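Local coordinates for rhamnonate dehydratase (Gibberella zeae PH-1, PDB 3FXG), which probably dehydrates L-rhamnonate to its 2-keto-3-deoxy acid, as a magnesium-dependent member of the enolase superfamily, at residues F259-K263 against R290-I294; T232-K237 against A265-F271; E162-F166 against Y332-I336. All blocks are in the same frame, centred on the assembly; numbering follows the deposited sequence.

Contact 1. Residues F259-K263 against R290-I294; sequences FALIK and RNLDI
Leu-292 sets its CD2 methyl squarely over one face of the Phe-259 ring, 3.7 Å from the centroid and only 6° off the ring normal, a centred CH-pi contact between nearly perpendicular side chains. The amide of Asn-291 is the second flat group: its ND2 comes within 3.8 Å of Ala-260 CB, while its OD1 is taken by Arg-264 of a second subunit. Lys-263 runs antiparallel alongside Asn-291. A bend at chi2 (-70°), followed by a straight run to the amine, carries it across to the acid beyond, where NZ meets Asp-293 OD2 at 2.8 Å on the syn lone pair in a salt bridge. Both partners have further bonds: NZ also binds Val-269 O, OD2 accepts from Phe-271 N, and OD1 binds Ser-230 of that second subunit. Less comfortable is Asn-291 O, which is buried without a polar partner, with Lys-263 CE lying 3.1 Å from it. In the enolase-superfamily barrel, helix 259-265 thus meets the loop leading from helix 279-287 into strand 294-295, with barrel strand 270-273 beside both and helix 229-238 touching Leu-261 and Ile-262.

Contact 2. Residues T232-K237 against A265-F271; sequences TIELVK and AHPTVKF
Val-236 and His-266 pass in opposite directions, and the overlap puts one methyl of the valine over the middle of the imidazole. With CG1 anti to the backbone N (chi1 169°), that methyl stands 3.5 Å from the centroid of the His-266 ring, 3° from the normal, a CH-pi contact straight over the face. Its twin, CG2, faces elsewhere and meets the edge of the Phe-271 ring, 4.0 Å from CE1, near the ring plane. Val-269 CG2 lies equally far from Val-236 CG1, so one valine fits three residues of the other segment. One turn earlier on helix 229-238, Ile-233 crosses His-266 obliquely and presses its CD1 on Ala-265 CB at 3.6 Å, where helix 259-265 ends and a type I beta turn leads towards strand 270-273 of the enolase-superfamily barrel. The imidazole edge is used as well: NE2 donates to Ile-233 O at 2.9 Å, nearly straight at 165°, in the carbonyl plane and on a lone pair. That oxygen already receives the helical bond from Lys-237 N, 3.1 Å away, so it is gripped twice. Bonded at its edge and covered on one face, the imidazole is held against rotation, and because NE2 is the donor it carries a proton there; the histidine ties the turn to the helix backbone.

Contact 3. Residues E162-F166 against Y332-I336; sequences ERLDF and YHFQI
The barrel of the enolase superfamily, a modified TIM barrel, begins with strand 163-169, which pairs in parallel with 184-187 and with 344-347, as in the superfamily, where the first strand meets the last. Strand 374-376 also pairs with it, antiparallel. Helix 329-335, the helical segment just before strand 344-347, packs against that first strand, and the contact is made by a few apolar side chains. Leu-164 is the central one. Its CD1 reaches Tyr-332 O at 3.7 Å and lies close to Tyr-332 CB, while CD2 rests 3.9 Å from Gln-335 CB, the two side chains set roughly square to each other. Beyond that CB the glutamine bends at chi2, carrying its amide off to Phe-343 O and Val-322 O, both of which NE2 binds; its aliphatic root packs while its amide is spent on neighbouring backbone. Ile-336 packs at the Arg-163 end of the leucine: with CG1 anti to the backbone N, it brings CD1 to 4.0 Å from Leu-164 CG and 4.1 Å from Arg-163 C, lying over the strand backbone as well as beside the leucine. Phe-166, two residues further along, turns the edge of its ring toward the face of Tyr-332 in an offset edge-to-face pair, the centroids 5.3 Å apart and the planes at 70°. The closest atoms are Phe-166 CE1 and Tyr-332 CE1, at 3.4 Å, which is tight for two aromatic carbons. Leu-375 of strand 374-376 touches both residues' side chains. The side chain of Arg-163 points away from the helix, makes a cation-pi contact with Tyr-374, and puts NE 3.0 Å from Asp-165 OD1 at an N-H...O angle of 165°, met on the syn side but 22° out of the carboxylate plane.

Contacts 1 and 2 are neighbours, their centres 10 Å apart; they share helix 259-265, and strand 270-273 of contact 2 lies beside contact 1. Asp-293 N binds Phe-271 O at 2.9 Å, probably as a hydrogen bond from the loop to the strand, and Ile-262 CG2 packs 3.3 Å from Phe-271 CZ. Contact 3 stands apart, its centre about 26 and 29 Å from those of contacts 1 and 2, in another sector of the same barrel. Magnesium, held by Asp-222, Glu-248 and Glu-275, is bound by none of the three: the side chains of Phe-259, Phe-271 and Gln-335 lie about 11, 12 and 14 Å from it. Contacts 1 and 2 also border other subunits; contact 3 does not.

Contact 1. Residues F259-K263 against R290-I294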
loop_
_atom_site.group_PDB
_atom_site.type_symbol
_atom_site.label_atom_id
_atom_site.label_comp_id
_atom_site.label_asym_id
_atom_site.label_seq_id
_atom_site.Cartn_x
_atom_site.Cartn_y
_atom_site.Cartn_z
ATOM N N PHE A 259 0.129 -14.224 10.099
ATOM C CA PHE A 259 -1.280 -14.510 9.870
ATOM C C PHE A 259 -1.813 -13.866 8.597
ATOM O O PHE A 259 -2.822 -14.306 8.051
ATOM C CB PHE A 259 -2.110 -14.102 11.088
ATOM C CG PHE A 259 -2.009 -15.080 12.219
ATOM C CD1 PHE A 259 -2.603 -16.338 12.116
ATOM C CD2 PHE A 259 -1.247 -14.788 13.345
ATOM C CE1 PHE A 259 -2.432 -17.290 13.117
ATOM C CE2 PHE A 259 -1.069 -15.738 14.354
ATOM C CZ PHE A 259 -1.661 -16.990 14.238
ATOM N N ALA A 260 -1.129 -12.831 8.115
ATOM C CA ALA A 260 -1.546 -12.174 6.881
ATOM C C ALA A 260 -1.378 -13.183 5.742
ATOM O O ALA A 260 -2.195 -13.249 4.816
ATOM C CB ALA A 260 -0.685 -10.944 6.624
ATOM N N LEU A 261 -0.308 -13.969 5.824
ATOM C CA LEU A 261 -0.009 -14.985 4.824
ATOM C C LEU A 261 -0.966 -16.162 4.985
ATOM O O LEU A 261 -1.429 -16.744 4.001
ATOM C CB LEU A 261 1.435 -15.468 4.981
ATOM C CG LEU A 261 2.538 -14.412 4.850
ATOM C CD1 LEU A 261 3.865 -15.008 5.302
ATOM C CD2 LEU A 261 2.629 -13.932 3.408
ATOM N N ILE A 262 -1.260 -16.517 6.230
ATOM C CA ILE A 262 -2.173 -17.622 6.487
ATOM C C ILE A 262 -3.570 -17.282 5.972
ATOM O O ILE A 262 -4.239 -18.125 5.372
ATOM C CB ILE A 262 -2.223 -17.960 7.998
ATOM C CG1 ILE A 262 -0.903 -18.618 8.421
ATOM C CG2 ILE A 262 -3.381 -18.903 8.293
ATOM C CD1 ILE A 262 -0.798 -18.888 9.907
ATOM N N LYS A 263 -4.003 -16.044 6.187
ATOM C CA LYS A 263 -5.322 -15.620 5.728
ATOM C C LYS A 263 -5.399 -15.528 4.204
ATOM O O LYS A 263 -6.466 -15.716 3.620
ATOM C CB LYS A 263 -5.695 -14.276 6.357
ATOM C CG LYS A 263 -6.189 -14.372 7.799
ATOM C CD LYS A 263 -7.561 -15.041 7.876
ATOM C CE LYS A 263 -8.153 -14.929 9.275
ATOM N NZ LYS A 263 -9.515 -15.533 9.357
ATOM N N ARG A 290 -6.984 -7.131 11.099
ATOM C CA ARG A 290 -8.128 -7.995 11.350
ATOM C C ARG A 290 -7.876 -9.383 10.737
ATOM O O ARG A 290 -8.724 -9.935 10.030
ATOM C CB ARG A 290 -9.390 -7.339 10.764
ATOM C CG ARG A 290 -10.721 -7.886 11.273
ATOM C CD ARG A 290 -11.610 -6.806 11.938
ATOM N NE ARG A 290 -11.822 -5.612 11.117
ATOM C CZ ARG A 290 -13.016 -5.105 10.805
ATOM N NH1 ARG A 290 -13.104 -4.010 10.060
ATOM N NH2 ARG A 290 -14.129 -5.699 11.219
ATOM N N ASN A 291 -6.697 -9.936 11.012
ATOM C CA ASN A 291 -6.322 -11.259 10.515
ATOM C C ASN A 291 -6.562 -12.352 11.552
ATOM O O ASN A 291 -6.262 -13.526 11.307
ATOM C CB ASN A 291 -4.851 -11.283 10.096
ATOM C CG ASN A 291 -4.598 -10.498 8.830
ATOM O OD1 ASN A 291 -5.325 -10.641 7.849
ATOM N ND2 ASN A 291 -3.562 -9.672 8.842
ATOM N N LEU A 292 -7.077 -11.957 12.713
ATOM C CA LEU A 292 -7.381 -12.898 13.787
ATOM C C LEU A 292 -8.851 -12.742 14.160
ATOM O O LEU A 292 -9.318 -11.646 14.454
ATOM C CB LEU A 292 -6.483 -12.632 14.998
ATOM C CG LEU A 292 -5.008 -12.958 14.744
ATOM C CD1 LEU A 292 -4.145 -12.311 15.801
ATOM C CD2 LEU A 292 -4.810 -14.472 14.722
ATOM N N ASP A 293 -9.577 -13.852 14.134
ATOM C CA ASP A 293 -11.004 -13.842 14.437
ATOM C C ASP A 293 -11.297 -13.691 15.918
ATOM O O ASP A 293 -12.381 -13.247 16.302
ATOM C CB ASP A 293 -11.631 -15.124 13.907
ATOM C CG ASP A 293 -11.445 -15.266 12.420
ATOM O OD1 ASP A 293 -12.346 -14.845 11.668
ATOM O OD2 ASP A 293 -10.383 -15.771 12.004
ATOM N N ILE A 294 -10.325 -14.065 16.744
ATOM C CA ILE A 294 -10.463 -13.964 18.192
ATOM C C ILE A 294 -9.097 -13.741 18.833
ATOM O O ILE A 294 -8.121 -14.382 18.449
ATOM C CB ILE A 294 -11.038 -15.265 18.807
ATOM C CG1 ILE A 294 -12.388 -15.607 18.182
ATOM C CG2 ILE A 294 -11.197 -15.104 20.320
ATOM C CD1 ILE A 294 -12.980 -16.904 18.712
#

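Contact 2. Residues T232-K237 against A265-F271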
loop_
_atom_site.group_PDB
_atom_site.type_symbol
_atom_site.label_atom_id
_atom_site.label_comp_id
_atom_site.label_asym_id
_atom_site.label_seq_id
_atom_site.Cartn_x
_atom_site.Cartn_y
_atom_site.Cartn_z
ATOM N N THR A 232 1.223 -24.700 8.683
ATOM C CA THR A 232 -0.149 -24.370 9.051
ATOM C C THR A 232 -1.036 -24.398 7.815
ATOM O O THR A 232 -2.123 -24.978 7.827
ATOM C CB THR A 232 -0.239 -22.970 9.693
ATOM O OG1 THR A 232 0.510 -22.955 10.914
ATOM C CG2 THR A 232 -1.690 -22.611 9.996
ATOM N N ILE A 233 -0.569 -23.770 6.741
ATOM C CA ILE A 233 -1.331 -23.730 5.501
ATOM C C ILE A 233 -1.598 -25.130 4.951
ATOM O O ILE A 233 -2.710 -25.422 4.506
ATOM C CB ILE A 233 -0.603 -22.861 4.436
ATOM C CG1 ILE A 233 -0.721 -21.380 4.827
ATOM C CG2 ILE A 233 -1.204 -23.087 3.053
ATOM C CD1 ILE A 233 0.001 -20.420 3.892
ATOM N N GLU A 234 -0.594 -26.002 4.990
ATOM C CA GLU A 234 -0.786 -27.356 4.481
ATOM C C GLU A 234 -1.697 -28.193 5.379
ATOM O O GLU A 234 -2.527 -28.953 4.883
ATOM C CB GLU A 234 0.560 -28.071 4.300
ATOM C CG GLU A 234 0.400 -29.537 3.893
ATOM C CD GLU A 234 1.684 -30.178 3.403
ATOM O OE1 GLU A 234 2.761 -29.876 3.958
ATOM O OE2 GLU A 234 1.612 -31.005 2.468
ATOM N N LEU A 235 -1.539 -28.050 6.691
ATOM C CA LEU A 235 -2.355 -28.796 7.650
ATOM C C LEU A 235 -3.825 -28.400 7.545
ATOM O O LEU A 235 -4.713 -29.256 7.505
ATOM C CB LEU A 235 -1.856 -28.544 9.078
ATOM C CG LEU A 235 -2.653 -29.176 10.227
ATOM C CD1 LEU A 235 -2.668 -30.695 10.084
ATOM C CD2 LEU A 235 -2.027 -28.779 11.554
ATOM N N VAL A 236 -4.086 -27.099 7.508
ATOM C CA VAL A 236 -5.456 -26.628 7.399
ATOM C C VAL A 236 -6.076 -27.139 6.100
ATOM O O VAL A 236 -7.218 -27.600 6.092
ATOM C CB VAL A 236 -5.515 -25.082 7.467
ATOM C CG1 VAL A 236 -6.905 -24.580 7.088
ATOM C CG2 VAL A 236 -5.173 -24.632 8.889
ATOM N N LYS A 237 -5.318 -27.082 5.008
ATOM C CA LYS A 237 -5.825 -27.559 3.727
ATOM C C LYS A 237 -6.181 -29.044 3.822
ATOM O O LYS A 237 -7.228 -29.470 3.340
ATOM C CB LYS A 237 -4.784 -27.358 2.621
ATOM C CG LYS A 237 -5.306 -27.721 1.240
ATOM C CD LYS A 237 -4.251 -27.537 0.154
ATOM C CE LYS A 237 -4.837 -27.846 -1.220
ATOM N NZ LYS A 237 -3.835 -27.700 -2.316
ATOM N N ALA A 265 -4.088 -17.564 2.234
ATOM C CA ALA A 265 -4.298 -18.939 1.804
ATOM C C ALA A 265 -5.650 -19.494 2.245
ATOM O O ALA A 265 -6.324 -20.185 1.481
ATOM C CB ALA A 265 -3.181 -19.826 2.342
ATOM N N HIS A 266 -6.049 -19.183 3.473
ATOM C CA HIS A 266 -7.308 -19.695 4.014
ATOM C C HIS A 266 -8.189 -18.579 4.574
ATOM O O HIS A 266 -8.451 -18.530 5.773
ATOM C CB HIS A 266 -7.007 -20.704 5.125
ATOM C CG HIS A 266 -6.257 -21.912 4.658
ATOM N ND1 HIS A 266 -6.800 -22.834 3.791
ATOM C CD2 HIS A 266 -5.006 -22.349 4.939
ATOM C CE1 HIS A 266 -5.916 -23.789 3.555
ATOM N NE2 HIS A 266 -4.819 -23.518 4.241
ATOM N N PRO A 267 -8.680 -17.684 3.706
ATOM C CA PRO A 267 -9.526 -16.575 4.160
ATOM C C PRO A 267 -10.886 -16.946 4.759
ATOM O O PRO A 267 -11.510 -16.121 5.428
ATOM C CB PRO A 267 -9.644 -15.706 2.909
ATOM C CG PRO A 267 -9.606 -16.721 1.800
ATOM C CD PRO A 267 -8.485 -17.639 2.246
ATOM N N THR A 268 -11.350 -18.172 4.532
ATOM C CA THR A 268 -12.640 -18.587 5.087
ATOM C C THR A 268 -12.476 -19.421 6.360
ATOM O O THR A 268 -13.451 -19.967 6.881
ATOM C CB THR A 268 -13.459 -19.414 4.071
ATOM O OG1 THR A 268 -12.827 -20.682 3.871
ATOM C CG2 THR A 268 -13.547 -18.685 2.733
ATOM N N VAL A 269 -11.246 -19.526 6.856
ATOM C CA VAL A 269 -10.974 -20.298 8.066
ATOM C C VAL A 269 -10.614 -19.363 9.216
ATOM O O VAL A 269 -9.907 -18.370 9.027
ATOM C CB VAL A 269 -9.814 -21.295 7.843
ATOM C CG1 VAL A 269 -9.548 -22.084 9.116
ATOM C CG2 VAL A 269 -10.157 -22.242 6.703
ATOM N N LYS A 270 -11.099 -19.686 10.412
ATOM C CA LYS A 270 -10.834 -18.863 11.586
ATOM C C LYS A 270 -9.520 -19.199 12.288
ATOM O O LYS A 270 -9.177 -20.370 12.473
ATOM C CB LYS A 270 -11.989 -18.988 12.590
ATOM C CG LYS A 270 -13.340 -18.522 12.051
ATOM C CD LYS A 270 -14.321 -18.243 13.186
ATOM C CE LYS A 270 -14.917 -19.514 13.750
ATOM N NZ LYS A 270 -15.883 -20.118 12.791
ATOM N N PHE A 271 -8.795 -18.155 12.678
ATOM C CA PHE A 271 -7.526 -18.301 13.384
ATOM C C PHE A 271 -7.552 -17.420 14.625
ATOM O O PHE A 271 -8.131 -16.332 14.602
ATOM C CB PHE A 271 -6.371 -17.896 12.468
ATOM C CG PHE A 271 -6.180 -18.831 11.316
ATOM C CD1 PHE A 271 -5.470 -20.016 11.481
ATOM C CD2 PHE A 271 -6.782 -18.570 10.090
ATOM C CE1 PHE A 271 -5.365 -20.936 10.439
ATOM C CE2 PHE A 271 -6.685 -19.484 9.039
ATOM C CZ PHE A 271 -5.975 -20.671 9.218
#

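Contact 3. Residues E162-F166 against Y332-I336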
loop_
_atom_site.group_PDB
_atom_site.type_symbol
_atom_site.label_atom_id
_atom_site.label_comp_id
_atom_site.label_asym_id
_atom_site.label_seq_id
_atom_site.Cartn_x
_atom_site.Cartn_y
_atom_site.Cartn_z
ATOM N N GLU A 162 -26.499 -12.737 31.334
ATOM C CA GLU A 162 -26.761 -13.357 32.627
ATOM C C GLU A 162 -26.182 -14.762 32.715
ATOM O O GLU A 162 -26.140 -15.365 33.787
ATOM C CB GLU A 162 -28.266 -13.381 32.891
ATOM C CG GLU A 162 -28.876 -11.987 32.990
ATOM C CD GLU A 162 -28.326 -11.190 34.167
ATOM O OE1 GLU A 162 -28.046 -9.983 33.991
ATOM O OE2 GLU A 162 -28.184 -11.765 35.270
ATOM N N ARG A 163 -25.731 -15.280 31.579
ATOM C CA ARG A 163 -25.152 -16.611 31.528
ATOM C C ARG A 163 -23.873 -16.606 30.699
ATOM O O ARG A 163 -23.801 -15.948 29.663
ATOM C CB ARG A 163 -26.166 -17.588 30.931
ATOM C CG ARG A 163 -25.611 -18.952 30.590
ATOM C CD ARG A 163 -26.743 -19.928 30.312
ATOM N NE ARG A 163 -26.277 -21.142 29.648
ATOM C CZ ARG A 163 -26.910 -22.309 29.706
ATOM N NH1 ARG A 163 -28.034 -22.419 30.403
ATOM N NH2 ARG A 163 -26.422 -23.365 29.067
ATOM N N LEU A 164 -22.866 -17.331 31.173
ATOM C CA LEU A 164 -21.588 -17.426 30.474
ATOM C C LEU A 164 -21.434 -18.846 29.945
ATOM O O LEU A 164 -21.360 -19.793 30.728
ATOM C CB LEU A 164 -20.434 -17.119 31.433
ATOM C CG LEU A 164 -19.414 -16.047 31.035
ATOM C CD1 LEU A 164 -18.243 -16.104 32.011
ATOM C CD2 LEU A 164 -18.921 -16.270 29.612
ATOM N N ASP A 165 -21.390 -18.992 28.624
ATOM C CA ASP A 165 -21.239 -20.304 28.002
ATOM C C ASP A 165 -19.765 -20.645 27.778
ATOM O O ASP A 165 -18.977 -19.797 27.348
ATOM C CB ASP A 165 -22.002 -20.350 26.676
ATOM C CG ASP A 165 -23.500 -20.222 26.870
ATOM O OD1 ASP A 165 -24.069 -21.029 27.636
ATOM O OD2 ASP A 165 -24.109 -19.319 26.261
ATOM N N PHE A 166 -19.406 -21.891 28.071
ATOM C CA PHE A 166 -18.029 -22.361 27.942
ATOM C C PHE A 166 -17.822 -23.430 26.883
ATOM O O PHE A 166 -18.736 -24.180 26.539
ATOM C CB PHE A 166 -17.544 -22.998 29.250
ATOM C CG PHE A 166 -17.390 -22.046 30.400
ATOM C CD1 PHE A 166 -16.154 -21.905 31.026
ATOM C CD2 PHE A 166 -18.482 -21.346 30.906
ATOM C CE1 PHE A 166 -16.009 -21.084 32.144
ATOM C CE2 PHE A 166 -18.346 -20.521 32.022
ATOM C CZ PHE A 166 -17.107 -20.390 32.642
ATOM N N TYR A 332 -13.903 -14.879 34.294
ATOM C CA TYR A 332 -15.363 -14.925 34.330
ATOM C C TYR A 332 -15.958 -13.538 34.546
ATOM O O TYR A 332 -16.883 -13.135 33.843
ATOM C CB TYR A 332 -15.865 -15.862 35.440
ATOM C CG TYR A 332 -15.271 -17.252 35.396
ATOM C CD1 TYR A 332 -14.734 -17.766 34.216
ATOM C CD2 TYR A 332 -15.241 -18.057 36.538
ATOM C CE1 TYR A 332 -14.180 -19.037 34.172
ATOM C CE2 TYR A 332 -14.689 -19.335 36.503
ATOM C CZ TYR A 332 -14.160 -19.814 35.316
ATOM O OH TYR A 332 -13.594 -21.066 35.267
ATOM N N HIS A 333 -15.422 -12.805 35.517
ATOM C CA HIS A 333 -15.934 -11.473 35.808
ATOM C C HIS A 333 -15.755 -10.530 34.628
ATOM O O HIS A 333 -16.554 -9.618 34.423
ATOM C CB HIS A 333 -15.253 -10.895 37.051
ATOM C CG HIS A 333 -15.812 -11.412 38.342
ATOM N ND1 HIS A 333 -15.597 -12.699 38.789
ATOM C CD2 HIS A 333 -16.569 -10.808 39.289
ATOM C CE1 HIS A 333 -16.194 -12.863 39.957
ATOM N NE2 HIS A 333 -16.790 -11.731 40.283
ATOM N N PHE A 334 -14.704 -10.759 33.852
ATOM C CA PHE A 334 -14.441 -9.929 32.689
ATOM C C PHE A 334 -15.386 -10.286 31.543
ATOM O O PHE A 334 -16.050 -9.415 30.983
ATOM C CB PHE A 334 -12.990 -10.104 32.237
ATOM C CG PHE A 334 -12.662 -9.367 30.977
ATOM C CD1 PHE A 334 -12.549 -7.983 30.974
ATOM C CD2 PHE A 334 -12.495 -10.058 29.781
ATOM C CE1 PHE A 334 -12.278 -7.294 29.795
ATOM C CE2 PHE A 334 -12.224 -9.376 28.597
ATOM C CZ PHE A 334 -12.117 -7.993 28.607
ATOM N N GLN A 335 -15.446 -11.571 31.199
ATOM C CA GLN A 335 -16.297 -12.037 30.106
ATOM C C GLN A 335 -17.772 -11.698 30.244
ATOM O O GLN A 335 -18.453 -11.439 29.254
ATOM C CB GLN A 335 -16.177 -13.557 29.933
ATOM C CG GLN A 335 -14.882 -14.029 29.307
ATOM C CD GLN A 335 -14.480 -13.195 28.107
ATOM O OE1 GLN A 335 -14.010 -12.069 28.260
ATOM N NE2 GLN A 335 -14.671 -13.737 26.907
ATOM N N ILE A 336 -18.270 -11.707 31.471
ATOM C CA ILE A 336 -19.680 -11.434 31.711
ATOM C C ILE A 336 -20.034 -9.948 31.610
ATOM O O ILE A 336 -21.208 -9.595 31.526
ATOM C CB ILE A 336 -20.088 -11.945 33.119
ATOM C CG1 ILE A 336 -21.594 -12.193 33.185
ATOM C CG2 ILE A 336 -19.679 -10.933 34.179
ATOM C CD1 ILE A 336 -22.040 -13.386 32.371
#